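Local structure of epidermin biosynthesis protein EpiD (Staphylococcus aureus, 3QJG) at residues N48-I51 and L52-F55; F67-H70 and V71-A74; A85-N88 and T89-I93; L102-I105 and C106-F110. The protein binds flavin mononucleotide and probably catalyses the oxidative decarboxylation of the C-terminal cysteine of the epidermin precursor peptide. All blocks are in the same frame, centred on the assembly; numbering follows the deposited sequence. Where two conformers were deposited one is given.

Contact 1: N48-I51 and L52-F55; sequences NGEI and LKQF
With CG beside the backbone N (chi1 -68°) and a second bend at chi2 (-80°), Glu-50 turns its carboxylate out from the helix, and Lys-53, one turn on, runs back to it, its chain bending at chi3 (-139°). The two form a salt bridge between Glu-50 OE2 and Lys-53 NZ; its modelled length of 2.5 Å is unusually short, so the exact value is doubtful. Along the way, the aliphatic part of the lysine runs past Gly-49 O, with CG 3.5 Å from that oxygen. One turn on from Glu-50, Gln-54 bends at chi2. A water donates both its hydrogens, one to Glu-50 O and one to Gln-54 OE1, each at 2.6 Å, and so ties the amide to the backbone.

This is helix 49-55, the crossover of the beta-alpha-beta unit made with strands 34-39 and 59-60. Asn-48 is its N-cap: OD1 accepts from Glu-50 N at 3.2 Å and, more weakly, from Ile-51 N, while its ND2 is bonded to Lys-45 O of the second subunit. Behind the cap the first regular bond runs from Leu-52 N to Asn-48 O, 3.0 Å. On the apolar side, the Phe-55 ring comes close to Ile-51, CD2 3.3 Å from Ile-51 O and CE2 4.3 Å from Ile-51 CG2. That ring also packs on helix 21-28, and Ile-51 meets Phe-67 of the third subunit.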
# COMPACT_ATOMS: atom_id res chain seq x y z
N ASN A 48 21.22 -12.00 4.18
CA ASN A 48 19.89 -12.55 4.09
C ASN A 48 19.67 -13.17 5.46
O ASN A 48 20.24 -14.20 5.80
CB ASN A 48 19.88 -13.50 2.91
CG ASN A 48 18.60 -14.28 2.79
OD1 ASN A 48 17.86 -14.42 3.77
ND2 ASN A 48 18.31 -14.81 1.57
N GLY A 49 18.90 -12.47 6.27
CA GLY A 49 18.74 -12.84 7.65
C GLY A 49 18.25 -14.24 7.87
O GLY A 49 18.56 -14.84 8.88
N GLU A 50 17.48 -14.80 6.96
CA GLU A 50 16.98 -16.16 7.21
C GLU A 50 18.05 -17.19 6.87
O GLU A 50 18.05 -18.28 7.45
CB GLU A 50 15.70 -16.43 6.43
CG GLU A 50 14.50 -15.61 6.91
CD GLU A 50 13.83 -16.20 8.16
OE1 GLU A 50 13.43 -17.40 8.11
OE2 GLU A 50 13.71 -15.43 9.17
N ILE A 51 18.93 -16.85 5.92
CA ILE A 51 20.09 -17.67 5.57
C ILE A 51 21.04 -17.68 6.78
O ILE A 51 21.47 -18.71 7.19
CB ILE A 51 20.83 -17.16 4.27
CG1 ILE A 51 20.08 -17.56 2.97
CG2 ILE A 51 22.31 -17.63 4.21
CD1 ILE A 51 19.83 -19.04 2.82
N LEU A 52 21.30 -16.52 7.38
CA LEU A 52 22.10 -16.43 8.59
C LEU A 52 21.56 -17.36 9.67
O LEU A 52 22.33 -18.06 10.32
CB LEU A 52 22.21 -15.01 9.10
CG LEU A 52 22.93 -13.97 8.23
CD1 LEU A 52 22.84 -12.56 8.81
CD2 LEU A 52 24.37 -14.33 8.02
N LYS A 53 20.24 -17.43 9.82
CA LYS A 53 19.66 -18.26 10.86
C LYS A 53 19.80 -19.73 10.63
O LYS A 53 19.51 -20.49 11.49
CB LYS A 53 18.20 -17.95 11.07
CG LYS A 53 17.97 -16.66 11.81
CD LYS A 53 16.47 -16.40 11.93
CE LYS A 53 16.16 -14.97 11.70
NZ LYS A 53 14.74 -14.77 11.34
N GLN A 54 20.23 -20.13 9.44
CA GLN A 54 20.55 -21.51 9.19
C GLN A 54 21.83 -21.89 9.94
O GLN A 54 22.03 -23.05 10.29
CB GLN A 54 20.72 -21.74 7.69
CG GLN A 54 19.46 -21.53 6.89
CD GLN A 54 18.50 -22.69 7.09
OE1 GLN A 54 17.41 -22.51 7.60
NE2 GLN A 54 18.93 -23.87 6.75
N PHE A 55 22.66 -20.89 10.22
CA PHE A 55 23.98 -21.12 10.84
C PHE A 55 24.11 -20.51 12.24
O PHE A 55 24.62 -21.16 13.14
CB PHE A 55 25.08 -20.58 9.92
CG PHE A 55 24.99 -21.12 8.51
CD1 PHE A 55 25.49 -22.38 8.20
CD2 PHE A 55 24.30 -20.41 7.53
CE1 PHE A 55 25.35 -22.90 6.91
CE2 PHE A 55 24.15 -20.91 6.25
CZ PHE A 55 24.66 -22.16 5.94
O HOH W 1 16.48 -20.17 8.36

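Contact 2: F67-H70 and V71-A74; sequences FLNH and VDIA. With FMN (flavin mononucleotide), chain P.
The imidazole of His-70 has the backbone N of Val-71 over one face, 3.2 Å from CG, and the flavin comes in obliquely near its other end, where CE1 lies 3.2 Å from N10 of the FMN. The Val-71 methyl CG2 crosses the histidine on a slant and reaches NE2 at 3.4 Å. Because CG of His-70 sits between its own N and carbonyl carbon (chi1 57°), the ring is folded over the start of the following residue, with its CE1 end against the flavin. The second flat side chain, Phe-67, stands clear of 71-74: its CD1 approaches the flavin methyl C7M at 3.7 Å, again obliquely, and its ring is edge-to-face with Phe-46 of the fourth subunit.

Here the chain passes from the loop after strand 59-60 into helix 70-75, with Asn-69 as N-cap. Its OD1 takes two amides of the first turn, Asp-72 N at 3.0 Å with a fairly straight N-H (158°) and Val-71 N in a weak, bent bond. Asp-72 N approaches OD1 tilted about 21° from the side-chain carbonyl plane. Backbone bonds then take over, from Ile-73 N to Asn-69 O and from Ala-74 N to His-70 O.

Lower down, Ile-73 CD1 rests against Leu-68 CB at 4.2 Å, and both residues pack on Tyr-60. The carboxylate of Asp-72 has its main partner elsewhere, a salt bridge from OD1 to Lys-160 of the fourth subunit. That same subunit supplies several of the flavin's hydrogen bonds, among them Thr-86 OG1 and Ser-87 N.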
# COMPACT_ATOMS: atom_id res chain seq x y z
N PHE A 67 12.87 -2.71 20.14
CA PHE A 67 13.15 -2.56 21.56
C PHE A 67 14.21 -3.51 22.16
O PHE A 67 14.37 -3.58 23.39
CB PHE A 67 11.84 -2.57 22.35
CG PHE A 67 11.18 -1.21 22.43
CD1 PHE A 67 11.27 -0.44 23.58
CD2 PHE A 67 10.51 -0.68 21.33
CE1 PHE A 67 10.66 0.85 23.67
CE2 PHE A 67 9.91 0.59 21.39
CZ PHE A 67 9.98 1.36 22.56
N LEU A 68 14.94 -4.20 21.30
CA LEU A 68 16.09 -4.97 21.73
C LEU A 68 17.03 -4.12 22.53
O LEU A 68 17.35 -2.99 22.16
CB LEU A 68 16.83 -5.52 20.53
CG LEU A 68 16.12 -6.59 19.74
CD1 LEU A 68 16.88 -6.71 18.35
CD2 LEU A 68 16.04 -7.87 20.56
N ASN A 69 17.47 -4.67 23.64
CA ASN A 69 18.32 -3.96 24.58
C ASN A 69 19.79 -4.30 24.46
O ASN A 69 20.21 -5.45 24.59
CB ASN A 69 17.83 -4.25 25.99
CG ASN A 69 18.46 -3.37 27.00
OD1 ASN A 69 19.64 -3.54 27.34
ND2 ASN A 69 17.69 -2.43 27.50
N HIS A 70 20.55 -3.25 24.13
CA HIS A 70 21.96 -3.28 23.95
C HIS A 70 22.73 -3.75 25.20
O HIS A 70 23.77 -4.37 25.07
CB HIS A 70 22.44 -1.82 23.56
CG HIS A 70 22.08 -0.78 24.57
ND1 HIS A 70 20.80 -0.28 24.71
CD2 HIS A 70 22.82 -0.17 25.53
CE1 HIS A 70 20.77 0.58 25.71
NE2 HIS A 70 21.98 0.65 26.24
N VAL A 71 22.29 -3.41 26.40
CA VAL A 71 22.96 -3.86 27.60
C VAL A 71 22.75 -5.37 27.78
O VAL A 71 23.71 -6.15 28.05
CB VAL A 71 22.49 -3.08 28.86
CG1 VAL A 71 23.12 -3.73 30.13
CG2 VAL A 71 22.87 -1.52 28.75
N ASP A 72 21.52 -5.82 27.60
CA ASP A 72 21.27 -7.26 27.80
C ASP A 72 22.00 -8.14 26.76
O ASP A 72 22.54 -9.17 27.07
CB ASP A 72 19.81 -7.53 27.71
CG ASP A 72 19.03 -7.00 28.89
OD1 ASP A 72 19.61 -6.51 29.89
OD2 ASP A 72 17.78 -7.11 28.80
N ILE A 73 22.00 -7.69 25.50
CA ILE A 73 22.72 -8.36 24.45
C ILE A 73 24.21 -8.37 24.77
O ILE A 73 24.80 -9.43 24.71
CB ILE A 73 22.42 -7.74 23.05
CG1 ILE A 73 20.98 -8.04 22.64
CG2 ILE A 73 23.37 -8.32 22.02
CD1 ILE A 73 20.49 -7.32 21.41
N ALA A 74 24.84 -7.22 25.06
CA ALA A 74 26.26 -7.18 25.35
C ALA A 74 26.62 -8.14 26.49
O ALA A 74 27.56 -8.92 26.35
CB ALA A 74 26.78 -5.72 25.65
N1 FMN P . 20.57 4.72 25.39
C2 FMN P . 21.07 5.62 26.31
O2 FMN P . 22.09 6.35 26.09
N3 FMN P . 20.36 5.75 27.48
C4 FMN P . 19.26 4.99 27.78
O4 FMN P . 18.73 5.16 28.88
C4A FMN P . 18.78 4.07 26.85
N5 FMN P . 17.68 3.25 27.10
C5A FMN P . 17.21 2.37 26.13
C6 FMN P . 16.09 1.57 26.36
C7 FMN P . 15.61 0.68 25.37
C7M FMN P . 14.40 -0.21 25.62
C8 FMN P . 16.30 0.61 24.16
C8M FMN P . 15.85 -0.31 23.04
C9 FMN P . 17.41 1.41 23.93
C9A FMN P . 17.87 2.28 24.92
N10 FMN P . 19.00 3.07 24.68
C10 FMN P . 19.45 3.96 25.64
C1' FMN P . 19.73 3.00 23.42
C2' FMN P . 19.43 4.19 22.52
O2' FMN P . 18.07 4.36 22.21
C3' FMN P . 20.18 3.99 21.23
O3' FMN P . 21.59 4.09 21.40
C4' FMN P . 19.70 5.01 20.17
O4' FMN P . 20.48 4.88 19.03
C5' FMN P . 19.81 6.40 20.65
O5' FMN P . 19.45 7.27 19.60
P FMN P . 19.13 8.81 19.89
O1P FMN P . 19.17 9.61 18.53
O2P FMN P . 20.13 9.25 20.85
O3P FMN P . 17.84 8.93 20.63

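Contact 3: A85-N88 and T89-I93; sequences ATSN and TINKI. With FMN (flavin mononucleotide), chain M.
Thr-86 and Thr-89 meet through a capping bond: Thr-89 N donates to Thr-86 OG1 at 3.1 Å and nearly straight (165°). The hydroxyl is positioned for this by lying between its own backbone N and carbonyl carbon (chi1 54°), and it donates a hydrogen bond to the FMN phosphate, OG1 2.6 Å from O2P. Backbone bonds carry the helix onward from Thr-86 O to Ile-90 N, Ser-87 O to Asn-91 N and Asn-88 O to Lys-92 N.

Three side chains donate to that one phosphate oxygen. Besides Thr-86, Thr-89 OG1 lies 2.8 Å from O2P, and Asn-88 ND2 lies 2.9 Å from it in an almost linear bond (172°). ND2 also donates to a water, which accepts from Lys-92 NZ as well and donates to O1P. At the other end of the cofactor Ser-87 N binds flavin O2 at 2.9 Å, and the Thr-86 methyl CG2 lies 3.4 Å from C2.

Among the charges, Lys-92 NZ forms salt bridges with Asp-99 of its own chain and with Asp-99 of the sixth subunit. Its CE passes 3.5 Å from Asn-88 OD1, an oxygen that accepts from Cys-98 N of the sixth subunit.

The apolar contact is between Ala-85 CB and Ile-90 CD1, 3.8 Å apart, both residues packing on Ile-115. A capped helix start following parallel strand 79-85, with its first turn turned onto a phosphate, is a familiar anion-binding arrangement of Rossmann-like flavoproteins, and here it grips the phosphate of FMN.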
# COMPACT_ATOMS: atom_id res chain seq x y z
N ALA A 85 34.49 -4.90 9.31
CA ALA A 85 34.33 -3.65 9.94
C ALA A 85 34.64 -2.62 8.90
O ALA A 85 35.77 -2.59 8.42
CB ALA A 85 35.33 -3.47 11.14
N THR A 86 33.62 -1.79 8.59
CA THR A 86 33.74 -0.65 7.74
C THR A 86 34.42 0.47 8.43
O THR A 86 34.39 0.59 9.68
CB THR A 86 32.36 -0.09 7.32
OG1 THR A 86 31.55 0.16 8.48
CG2 THR A 86 31.65 -1.07 6.39
N SER A 87 35.00 1.34 7.60
CA SER A 87 35.51 2.58 8.09
C SER A 87 34.48 3.42 8.88
O SER A 87 34.83 3.99 9.94
CB SER A 87 36.04 3.38 6.93
OG SER A 87 36.83 4.41 7.42
N ASN A 88 33.22 3.51 8.39
CA ASN A 88 32.19 4.26 9.10
C ASN A 88 31.95 3.78 10.47
O ASN A 88 31.86 4.62 11.38
CB ASN A 88 30.86 4.21 8.30
CG ASN A 88 29.67 4.70 9.06
OD1 ASN A 88 29.52 5.87 9.25
ND2 ASN A 88 28.71 3.76 9.42
N THR A 89 31.70 2.45 10.63
CA THR A 89 31.50 1.91 11.92
C THR A 89 32.72 2.15 12.86
O THR A 89 32.54 2.58 14.00
CB THR A 89 31.07 0.45 11.84
OG1 THR A 89 29.73 0.37 11.33
CG2 THR A 89 31.16 -0.24 13.19
N ILE A 90 33.95 1.99 12.39
CA ILE A 90 35.14 2.19 13.25
C ILE A 90 35.17 3.66 13.78
O ILE A 90 35.37 3.93 14.99
CB ILE A 90 36.43 1.76 12.47
CG1 ILE A 90 36.54 0.24 12.44
CG2 ILE A 90 37.75 2.40 13.02
CD1 ILE A 90 37.49 -0.30 11.39
N ASN A 91 34.89 4.57 12.86
CA ASN A 91 34.97 5.99 13.15
C ASN A 91 33.76 6.47 14.03
O ASN A 91 33.87 7.40 14.87
CB ASN A 91 35.07 6.78 11.87
CG ASN A 91 36.33 6.53 11.13
OD1 ASN A 91 37.42 6.41 11.74
ND2 ASN A 91 36.23 6.40 9.82
N LYS A 92 32.61 5.86 13.82
CA LYS A 92 31.47 6.12 14.70
C LYS A 92 31.81 5.59 16.12
O LYS A 92 31.59 6.30 17.13
CB LYS A 92 30.18 5.49 14.18
CG LYS A 92 29.53 6.15 12.95
CD LYS A 92 28.07 6.31 13.07
CE LYS A 92 27.25 6.66 11.86
NZ LYS A 92 25.87 5.98 11.98
N ILE A 93 32.29 4.34 16.21
CA ILE A 93 32.72 3.81 17.49
C ILE A 93 33.82 4.65 18.16
O ILE A 93 33.71 4.94 19.33
CB ILE A 93 33.15 2.38 17.45
CG1 ILE A 93 31.97 1.48 16.99
CG2 ILE A 93 33.54 1.96 18.83
CD1 ILE A 93 32.40 0.14 16.55
N1 FMN M . 32.75 0.42 3.22
C2 FMN M . 33.80 -0.06 3.95
O2 FMN M . 34.26 0.61 4.86
N3 FMN M . 34.36 -1.26 3.64
C4 FMN M . 33.89 -2.01 2.60
O4 FMN M . 34.46 -3.05 2.40
C4A FMN M . 32.83 -1.55 1.83
N5 FMN M . 32.31 -2.27 0.78
C5A FMN M . 31.23 -1.80 0.10
C6 FMN M . 30.74 -2.51 -0.99
C7 FMN M . 29.65 -2.03 -1.68
C7M FMN M . 29.06 -2.78 -2.85
C8 FMN M . 29.07 -0.82 -1.30
C8M FMN M . 27.91 -0.21 -2.05
C9 FMN M . 29.58 -0.09 -0.25
C9A FMN M . 30.67 -0.57 0.46
N10 FMN M . 31.20 0.19 1.51
C10 FMN M . 32.26 -0.31 2.18
C1' FMN M . 30.65 1.51 1.96
C2' FMN M . 29.82 1.35 3.23
O2' FMN M . 28.85 0.31 3.06
C3' FMN M . 29.27 2.69 3.54
O3' FMN M . 30.31 3.64 3.87
C4' FMN M . 28.25 2.62 4.68
O4' FMN M . 27.83 3.92 5.05
C5' FMN M . 28.80 2.02 5.93
O5' FMN M . 27.69 1.82 6.78
P FMN M . 27.79 0.86 8.07
O1P FMN M . 26.70 1.29 9.01
O2P FMN M . 29.14 1.03 8.68
O3P FMN M . 27.47 -0.56 7.87
O HOH W 2 25.97 3.79 10.54

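Contact 4: L102-I105 and C106-F110; sequences LLTI and CHTAF. With FMN (flavin mononucleotide), chain P.
Cys-106 folds its side chain back toward Leu-102, one turn earlier on the helix. Its CB is 3.8 Å from Leu-102 O, and SG, which sits beside its own backbone N (chi1 -62°), comes to 3.3 Å from that same carbonyl oxygen. SG is also 4.3 Å from the methyl CD2 of Leu-102, so sulfur and leucine form a small apolar patch facing strand 7-12. The regular bond below them runs from Cys-106 N to Leu-102 O at 3.1 Å.

Thr-104 points the other way, to the ribityl chain of the FMN. CB stands 3.7 Å from the ribityl O3' and CG2 3.5 Å from it. OG1 accepts the hydroxyl of O3' at 2.8 Å and gives its own hydrogen to Asn-100 O; it thus both accepts and donates. Its carbonyl is engaged too: in the conformer modelled here, one of two and so with some doubt, Thr-108 OG1 donates to Thr-104 O at 2.7 Å, while Thr-108 N turns to Ile-105 O and makes only a weak bond to Thr-104 O.

His-107 turns toward the fourth subunit, with CG anti to its backbone N (chi1 -171°), and its NE2 bonds Ser-87 OG of that subunit. Beyond the turn, the edge of the Phe-110 ring meets Cys-106 O in plane.

Helix 101-107 thus lies with Leu-102, Ile-105 and Cys-106 against strand 7-12, Leu-103 on helix 87-94, and Thr-104 and Ile-105 against helix 70-75.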
# COMPACT_ATOMS: atom_id res chain seq x y z
N LEU A 102 23.68 -2.19 16.70
CA LEU A 102 25.01 -2.69 16.65
C LEU A 102 26.00 -1.75 17.29
O LEU A 102 26.89 -2.17 18.06
CB LEU A 102 25.42 -2.90 15.18
CG LEU A 102 26.82 -3.37 14.83
CD1 LEU A 102 26.80 -4.01 13.44
CD2 LEU A 102 27.86 -2.20 14.79
N LEU A 103 25.89 -0.48 16.96
CA LEU A 103 26.85 0.49 17.45
C LEU A 103 26.71 0.75 18.94
O LEU A 103 27.72 1.01 19.64
CB LEU A 103 26.71 1.81 16.72
CG LEU A 103 27.05 1.92 15.23
CD1 LEU A 103 26.67 3.33 14.70
CD2 LEU A 103 28.51 1.67 15.04
N THR A 104 25.47 0.75 19.42
CA THR A 104 25.17 0.88 20.84
C THR A 104 25.69 -0.31 21.69
O THR A 104 26.18 -0.12 22.82
CB THR A 104 23.63 1.00 21.06
OG1 THR A 104 23.14 2.10 20.27
CG2 THR A 104 23.25 1.17 22.51
N ILE A 105 25.52 -1.52 21.17
CA ILE A 105 26.13 -2.68 21.72
C ILE A 105 27.65 -2.55 21.87
O ILE A 105 28.14 -2.81 22.96
CB ILE A 105 25.79 -3.94 20.94
CG1 ILE A 105 24.30 -4.22 21.01
CG2 ILE A 105 26.48 -5.18 21.57
CD1 ILE A 105 23.79 -5.26 19.96
N CYS A 106 28.34 -2.01 20.85
CA CYS A 106 29.81 -1.91 20.90
C CYS A 106 30.28 -0.80 21.86
O CYS A 106 31.29 -0.93 22.58
CB CYS A 106 30.39 -1.76 19.46
SG CYS A 106 30.03 -3.21 18.39
N HIS A 107 29.53 0.29 21.89
CA HIS A 107 29.73 1.36 22.86
C HIS A 107 29.69 0.88 24.33
O HIS A 107 30.41 1.37 25.17
CB HIS A 107 28.66 2.41 22.64
CG HIS A 107 28.87 3.65 23.42
ND1 HIS A 107 29.92 4.50 23.16
CD2 HIS A 107 28.20 4.18 24.46
CE1 HIS A 107 29.86 5.53 23.99
NE2 HIS A 107 28.82 5.36 24.78
N THR A 108 28.88 -0.12 24.61
CA THR A 108 28.66 -0.59 25.94
C THR A 108 29.73 -1.63 26.40
O THR A 108 29.75 -2.07 27.56
CB THR A 108 27.24 -1.19 25.98
OG1 THR A 108 26.30 -0.21 25.49
CG2 THR A 108 26.83 -1.64 27.41
N ALA A 109 30.63 -2.02 25.49
CA ALA A 109 31.38 -3.25 25.73
C ALA A 109 32.78 -3.26 25.11
O ALA A 109 33.22 -4.28 24.59
CB ALA A 109 30.59 -4.39 25.24
N PHE A 110 33.46 -2.10 25.15
CA PHE A 110 34.78 -1.96 24.58
C PHE A 110 35.80 -3.03 25.03
O PHE A 110 36.56 -3.53 24.21
CB PHE A 110 35.36 -0.62 25.02
CG PHE A 110 35.07 0.51 24.12
CD1 PHE A 110 34.00 0.50 23.30
CD2 PHE A 110 35.90 1.67 24.13
CE1 PHE A 110 33.73 1.52 22.46
CE2 PHE A 110 35.62 2.70 23.29
CZ PHE A 110 34.56 2.66 22.46
N1 FMN P . 20.57 4.72 25.39
C2 FMN P . 21.07 5.62 26.31
O2 FMN P . 22.09 6.35 26.09
N3 FMN P . 20.36 5.75 27.48
C4 FMN P . 19.26 4.99 27.78
O4 FMN P . 18.73 5.16 28.88
C4A FMN P . 18.78 4.07 26.85
N5 FMN P . 17.68 3.25 27.10
C5A FMN P . 17.21 2.37 26.13
C6 FMN P . 16.09 1.57 26.36
C7 FMN P . 15.61 0.68 25.37
C7M FMN P . 14.40 -0.21 25.62
C8 FMN P . 16.30 0.61 24.16
C8M FMN P . 15.85 -0.31 23.04
C9 FMN P . 17.41 1.41 23.93
C9A FMN P . 17.87 2.28 24.92
N10 FMN P . 19.00 3.07 24.68
C10 FMN P . 19.45 3.96 25.64
C1' FMN P . 19.73 3.00 23.42
C2' FMN P . 19.43 4.19 22.52
O2' FMN P . 18.07 4.36 22.21
C3' FMN P . 20.18 3.99 21.23
O3' FMN P . 21.59 4.09 21.40
C4' FMN P . 19.70 5.01 20.17
O4' FMN P . 20.48 4.88 19.03
C5' FMN P . 19.81 6.40 20.65
O5' FMN P . 19.45 7.27 19.60
P FMN P . 19.13 8.81 19.89
O1P FMN P . 19.17 9.61 18.53
O2P FMN P . 20.13 9.25 20.85
O3P FMN P . 17.84 8.93 20.63

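The four contacts follow one another in the chain without overlap, and all fall within the flavoprotein family region. Contacts 2 and 4 are nearest, with centres about 10 Å apart: His-70 CG meets Thr-104 CG2 at 3.1 Å, and both contacts touch the same FMN. Contact 4 also packs on contact 3, centres about 12 Å apart, helix 87-94 being the next one before helix 101-107. Contact 1 touches none of the others and lies on the opposite side of the chain's centre from contact 3, centres about 24 Å apart. Contact 3 grips a different FMN from contacts 2 and 4, so the chain contributes to more than one flavin site, completed by neighbouring subunits of the twelve-chain assembly.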